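Local coordinates for protein octopine dehydrogenase (Pecten maximus, PDB 3C7A) that catalyses the NADH-dependent reductive condensation of L-arginine with pyruvate to form D-octopine, and the reverse reaction, at residues 91-103 with 116-129. Numbering follows the deposited sequence.
Sequences PAFAHEGYFQAMA and PSQAGFEFQCRDIL. With NAD (nicotinamide-adenine-dinucleotide), chain B.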
# COMPACT_ATOMS: atom_id res chain seq x y z
N PRO A 91 7.46 -3.27 -3.04
CA PRO A 91 6.54 -4.25 -2.45
C PRO A 91 6.74 -4.40 -0.93
O PRO A 91 7.87 -4.27 -0.44
CB PRO A 91 6.89 -5.55 -3.17
CG PRO A 91 7.48 -5.13 -4.46
CD PRO A 91 8.25 -3.87 -4.14
N ALA A 92 5.65 -4.69 -0.22
CA ALA A 92 5.61 -4.63 1.25
C ALA A 92 6.54 -5.59 2.00
O ALA A 92 6.97 -5.27 3.12
CB ALA A 92 4.17 -4.78 1.74
N PHE A 93 6.85 -6.74 1.41
CA PHE A 93 7.70 -7.74 2.08
C PHE A 93 9.16 -7.30 2.24
O PHE A 93 9.93 -7.93 2.98
CB PHE A 93 7.60 -9.12 1.39
CG PHE A 93 8.21 -9.17 0.01
CD1 PHE A 93 7.42 -9.00 -1.12
CD2 PHE A 93 9.57 -9.41 -0.16
CE1 PHE A 93 7.97 -9.06 -2.40
CE2 PHE A 93 10.14 -9.46 -1.43
CZ PHE A 93 9.33 -9.28 -2.56
N ALA A 94 9.54 -6.22 1.56
CA ALA A 94 10.91 -5.71 1.58
C ALA A 94 11.14 -4.56 2.58
O ALA A 94 12.27 -4.08 2.72
CB ALA A 94 11.34 -5.29 0.18
N HIS A 95 10.08 -4.13 3.27
CA HIS A 95 10.16 -3.00 4.21
C HIS A 95 11.04 -3.27 5.44
O HIS A 95 11.75 -2.38 5.90
CB HIS A 95 8.77 -2.51 4.63
CG HIS A 95 8.03 -1.77 3.55
ND1 HIS A 95 6.66 -1.59 3.59
CD2 HIS A 95 8.45 -1.19 2.41
CE1 HIS A 95 6.28 -0.91 2.52
NE2 HIS A 95 7.35 -0.66 1.79
N GLU A 96 10.98 -4.50 5.96
CA GLU A 96 11.75 -4.90 7.15
C GLU A 96 13.26 -4.66 7.00
O GLU A 96 13.91 -4.19 7.94
CB GLU A 96 11.49 -6.38 7.51
CG GLU A 96 12.09 -6.83 8.85
CD GLU A 96 11.95 -8.32 9.11
OE1 GLU A 96 12.27 -9.13 8.22
OE2 GLU A 96 11.52 -8.69 10.23
N GLY A 97 13.79 -4.97 5.82
CA GLY A 97 15.21 -4.80 5.52
C GLY A 97 15.71 -3.36 5.56
O GLY A 97 16.82 -3.10 6.01
N TYR A 98 14.88 -2.43 5.08
CA TYR A 98 15.24 -1.01 5.04
C TYR A 98 15.21 -0.33 6.42
O TYR A 98 16.06 0.52 6.70
CB TYR A 98 14.39 -0.24 4.02
CG TYR A 98 14.75 -0.55 2.58
CD1 TYR A 98 15.88 0.03 1.98
CD2 TYR A 98 13.98 -1.42 1.81
CE1 TYR A 98 16.23 -0.26 0.66
CE2 TYR A 98 14.32 -1.71 0.49
CZ TYR A 98 15.44 -1.13 -0.08
OH TYR A 98 15.78 -1.41 -1.38
N PHE A 99 14.24 -0.70 7.26
CA PHE A 99 14.16 -0.18 8.64
C PHE A 99 15.37 -0.59 9.50
O PHE A 99 15.87 0.22 10.28
CB PHE A 99 12.86 -0.62 9.32
CG PHE A 99 11.63 0.15 8.89
CD1 PHE A 99 11.61 1.55 8.90
CD2 PHE A 99 10.47 -0.52 8.51
CE1 PHE A 99 10.47 2.26 8.51
CE2 PHE A 99 9.32 0.18 8.13
CZ PHE A 99 9.32 1.57 8.13
N GLN A 100 15.82 -1.83 9.35
CA GLN A 100 16.98 -2.35 10.08
C GLN A 100 18.29 -1.65 9.68
O GLN A 100 19.14 -1.38 10.53
CB GLN A 100 17.12 -3.87 9.90
CG GLN A 100 16.12 -4.70 10.70
CD GLN A 100 16.17 -6.19 10.39
OE1 GLN A 100 15.79 -7.02 11.21
NE2 GLN A 100 16.63 -6.54 9.19
N ALA A 101 18.44 -1.36 8.38
CA ALA A 101 19.66 -0.75 7.85
C ALA A 101 19.83 0.73 8.20
O ALA A 101 20.96 1.20 8.39
CB ALA A 101 19.73 -0.95 6.34
N MET A 102 18.72 1.47 8.29
CA MET A 102 18.76 2.92 8.52
C MET A 102 18.88 3.33 9.99
O MET A 102 19.24 4.47 10.30
CB MET A 102 17.52 3.60 7.89
CG MET A 102 16.21 3.39 8.65
SD MET A 102 14.83 4.40 8.07
CE MET A 102 14.40 3.56 6.55
N ALA A 103 18.59 2.39 10.90
CA ALA A 103 18.49 2.67 12.34
C ALA A 103 19.65 3.47 12.98
O ALA A 103 19.38 4.43 13.70
CB ALA A 103 18.21 1.38 13.12
N PRO A 116 3.44 3.33 -1.79
CA PRO A 116 2.41 3.30 -0.75
C PRO A 116 2.81 2.49 0.49
O PRO A 116 3.70 1.64 0.42
CB PRO A 116 1.22 2.64 -1.46
CG PRO A 116 1.86 1.72 -2.47
CD PRO A 116 3.26 2.21 -2.75
N SER A 117 2.14 2.76 1.61
CA SER A 117 2.49 2.13 2.88
C SER A 117 1.96 0.70 2.95
O SER A 117 2.70 -0.23 3.26
CB SER A 117 1.96 2.95 4.05
OG SER A 117 2.75 4.11 4.26
N GLN A 118 0.74 0.49 2.56
CA GLN A 118 -0.06 -0.67 2.96
C GLN A 118 -0.31 -0.76 4.53
O GLN A 118 -0.10 0.15 5.21
CB GLN A 118 0.46 -2.03 2.33
CG GLN A 118 0.31 -2.15 0.78
CD GLN A 118 0.81 -3.46 0.18
OE1 GLN A 118 1.97 -3.68 0.04
NE2 GLN A 118 -0.11 -4.33 -0.16
N ALA A 119 -0.76 -1.87 5.02
CA ALA A 119 -1.34 -1.98 6.36
C ALA A 119 -0.31 -2.47 7.37
O ALA A 119 0.38 -3.46 7.13
CB ALA A 119 -2.56 -2.89 6.34
N GLY A 120 -0.22 -1.78 8.50
CA GLY A 120 0.73 -2.15 9.56
C GLY A 120 2.08 -1.44 9.52
O GLY A 120 3.00 -1.83 10.23
N PHE A 121 2.17 -0.41 8.68
CA PHE A 121 3.40 0.38 8.48
C PHE A 121 3.94 1.01 9.78
O PHE A 121 5.14 0.93 10.06
CB PHE A 121 3.14 1.46 7.42
CG PHE A 121 4.39 2.15 6.91
CD1 PHE A 121 4.73 3.42 7.36
CD2 PHE A 121 5.20 1.54 5.95
CE1 PHE A 121 5.87 4.08 6.88
CE2 PHE A 121 6.35 2.18 5.47
CZ PHE A 121 6.68 3.45 5.93
N GLU A 122 3.04 1.62 10.55
CA GLU A 122 3.41 2.35 11.77
C GLU A 122 3.84 1.45 12.93
O GLU A 122 4.76 1.80 13.68
CB GLU A 122 2.27 3.28 12.22
CG GLU A 122 1.92 4.41 11.24
CD GLU A 122 0.86 4.03 10.21
OE1 GLU A 122 0.48 2.84 10.14
OE2 GLU A 122 0.41 4.93 9.47
N PHE A 123 3.18 0.29 13.08
CA PHE A 123 3.53 -0.67 14.14
C PHE A 123 4.95 -1.23 13.96
O PHE A 123 5.69 -1.39 14.94
CB PHE A 123 2.53 -1.84 14.20
CG PHE A 123 1.08 -1.42 14.37
CD1 PHE A 123 0.72 -0.41 15.26
CD2 PHE A 123 0.08 -2.07 13.65
CE1 PHE A 123 -0.62 -0.04 15.42
CE2 PHE A 123 -1.26 -1.71 13.80
CZ PHE A 123 -1.61 -0.69 14.69
N GLN A 124 5.32 -1.50 12.71
CA GLN A 124 6.64 -2.05 12.35
C GLN A 124 7.78 -1.06 12.61
O GLN A 124 8.83 -1.44 13.13
CB GLN A 124 6.64 -2.51 10.88
CG GLN A 124 7.91 -3.25 10.42
CD GLN A 124 7.82 -3.76 8.99
OE1 GLN A 124 7.46 -3.02 8.07
NE2 GLN A 124 8.15 -5.03 8.80
N CYS A 125 7.56 0.20 12.25
CA CYS A 125 8.53 1.28 12.45
C CYS A 125 8.85 1.50 13.94
O CYS A 125 10.01 1.70 14.31
CB CYS A 125 8.03 2.59 11.81
SG CYS A 125 9.21 3.97 11.80
N ARG A 126 7.81 1.46 14.78
CA ARG A 126 7.95 1.64 16.23
C ARG A 126 8.79 0.54 16.89
O ARG A 126 9.60 0.82 17.77
CB ARG A 126 6.57 1.73 16.89
CG ARG A 126 5.88 3.09 16.76
CD ARG A 126 4.41 3.03 17.19
NE ARG A 126 3.84 4.35 17.45
CZ ARG A 126 2.54 4.61 17.60
NH1 ARG A 126 1.64 3.63 17.50
NH2 ARG A 126 2.14 5.85 17.83
N ASP A 127 8.58 -0.71 16.45
CA ASP A 127 9.28 -1.87 17.01
C ASP A 127 10.79 -1.85 16.74
O ASP A 127 11.59 -2.15 17.63
CB ASP A 127 8.66 -3.17 16.48
CG ASP A 127 9.29 -4.42 17.09
OD1 ASP A 127 8.99 -4.73 18.26
OD2 ASP A 127 10.07 -5.09 16.39
N ILE A 128 11.17 -1.50 15.51
CA ILE A 128 12.57 -1.57 15.08
C ILE A 128 13.41 -0.35 15.51
O ILE A 128 14.57 -0.51 15.91
CB ILE A 128 12.68 -1.85 13.54
CG1 ILE A 128 12.02 -3.19 13.20
CG2 ILE A 128 14.14 -1.86 13.08
CD1 ILE A 128 11.74 -3.41 11.72
N LEU A 129 12.83 0.85 15.44
CA LEU A 129 13.55 2.08 15.79
C LEU A 129 13.60 2.40 17.29
O LEU A 129 14.52 3.09 17.75
CB LEU A 129 13.01 3.29 15.01
CG LEU A 129 13.21 3.38 13.49
CD1 LEU A 129 12.71 4.72 12.97
CD2 LEU A 129 14.66 3.16 13.09
PA NAD B . 8.19 -3.51 -8.73
O1A NAD B . 7.68 -4.89 -8.92
O2A NAD B . 8.56 -2.90 -10.02
O5B NAD B . 9.45 -3.53 -7.72
C5B NAD B . 10.57 -4.37 -7.93
C4B NAD B . 11.71 -3.98 -6.99
O4B NAD B . 11.49 -4.50 -5.69
C3B NAD B . 13.06 -4.52 -7.43
O3B NAD B . 13.77 -3.61 -8.24
C2B NAD B . 13.79 -4.80 -6.13
O2B NAD B . 14.55 -3.69 -5.72
C1B NAD B . 12.67 -5.05 -5.13
N9A NAD B . 12.55 -6.51 -4.94
C8A NAD B . 11.78 -7.36 -5.69
N7A NAD B . 11.94 -8.62 -5.22
C5A NAD B . 12.80 -8.59 -4.18
C6A NAD B . 13.30 -9.59 -3.36
N6A NAD B . 13.13 -10.87 -3.70
N1A NAD B . 14.20 -9.26 -2.35
C2A NAD B . 14.58 -7.94 -2.17
N3A NAD B . 14.08 -6.95 -3.00
C4A NAD B . 13.20 -7.27 -3.99
O3 NAD B . 7.07 -2.65 -7.95
PN NAD B . 6.46 -1.26 -8.52
O1N NAD B . 5.87 -1.53 -9.85
O2N NAD B . 7.49 -0.20 -8.38
O5D NAD B . 5.24 -0.92 -7.52
C5D NAD B . 5.40 -0.76 -6.13
C4D NAD B . 4.04 -0.91 -5.43
O4D NAD B . 3.08 -0.03 -5.99
C3D NAD B . 3.49 -2.32 -5.57
O3D NAD B . 3.03 -2.77 -4.31
C2D NAD B . 2.34 -2.19 -6.56
O2D NAD B . 1.30 -3.09 -6.26
C1D NAD B . 1.92 -0.73 -6.40
N1N NAD B . 1.33 -0.15 -7.63
C2N NAD B . 1.99 -0.19 -8.84
C3N NAD B . 1.42 0.36 -9.99
C7N NAD B . 2.24 0.54 -11.24
O7N NAD B . 1.66 0.98 -12.35
N7N NAD B . 3.62 0.23 -11.22
C4N NAD B . 0.16 0.97 -9.90
C5N NAD B . -0.51 1.01 -8.67
C6N NAD B . 0.09 0.44 -7.55
O HOH W 1 8.32 -6.28 5.73
O HOH W 2 6.37 1.26 -0.73
O HOH W 3 8.78 -7.07 11.17
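Phe-99 is the knob of this helix pair: its side chain projects from helix 95-102 into the hole formed by Phe-121, Gln-124, Cys-125 and Ile-128 of helix 121-129. With CG anti to its carbonyl carbon (chi1 -77°), the ring is directed toward helix 121-129; CZ lies 3.9 Å from Phe-121 CZ, CE1 lies 3.9 Å from Cys-125 SG in an oblique sulfur-aromatic contact, and CB rests against Ile-128 CD1. Replacing this phenylalanine by alanine would probably open a gap among these four side chains, leaving the Cys-125 sulfur without its ring and Phe-121 with His-95 alone of its two aromatic partners across the contact. Farther along, Leu-129 CD2 meets Ala-103 CB at 4.0 Å, where the two backbones have their shortest CA-CA spacing, 6.1 Å between Ala-103 and Leu-129.

Phe-121 also joins the aromatic cluster through His-95, turning its edge toward the imidazole face in an offset edge-to-face pair, planes at 85° and centroids 5.7 Å apart. The opposite imidazole face carries Ala-92 CA and Pro-91 O, while Ser-117 O lies at the ring edge.

Polar links between the helices run through Gln-124 and water. Extended from CG, its amide places OE1 in the plane of the Phe-99 ring, 3.7 Å from CE2, and OE1 accepts a hydrogen bond from Arg-381. The NE2 branch donates to a water 3.2 Å away, which bonds weakly to Glu-96 OE2. NE2 also donates, weakly, to a second water, which donates to Ala-92 O and accepts from Glu-96 N.

The helices run at 34° to one another, each following a parallel strand of the central sheet (85-88 and 111-114), as neighbouring helices do in a Rossmann-type dinucleotide-binding domain. The segments leading into their N-terminal ends face the cofactor: Pro-91, Phe-93 and Pro-116 line the NAD pocket, and Gln-118 binds pyruvate.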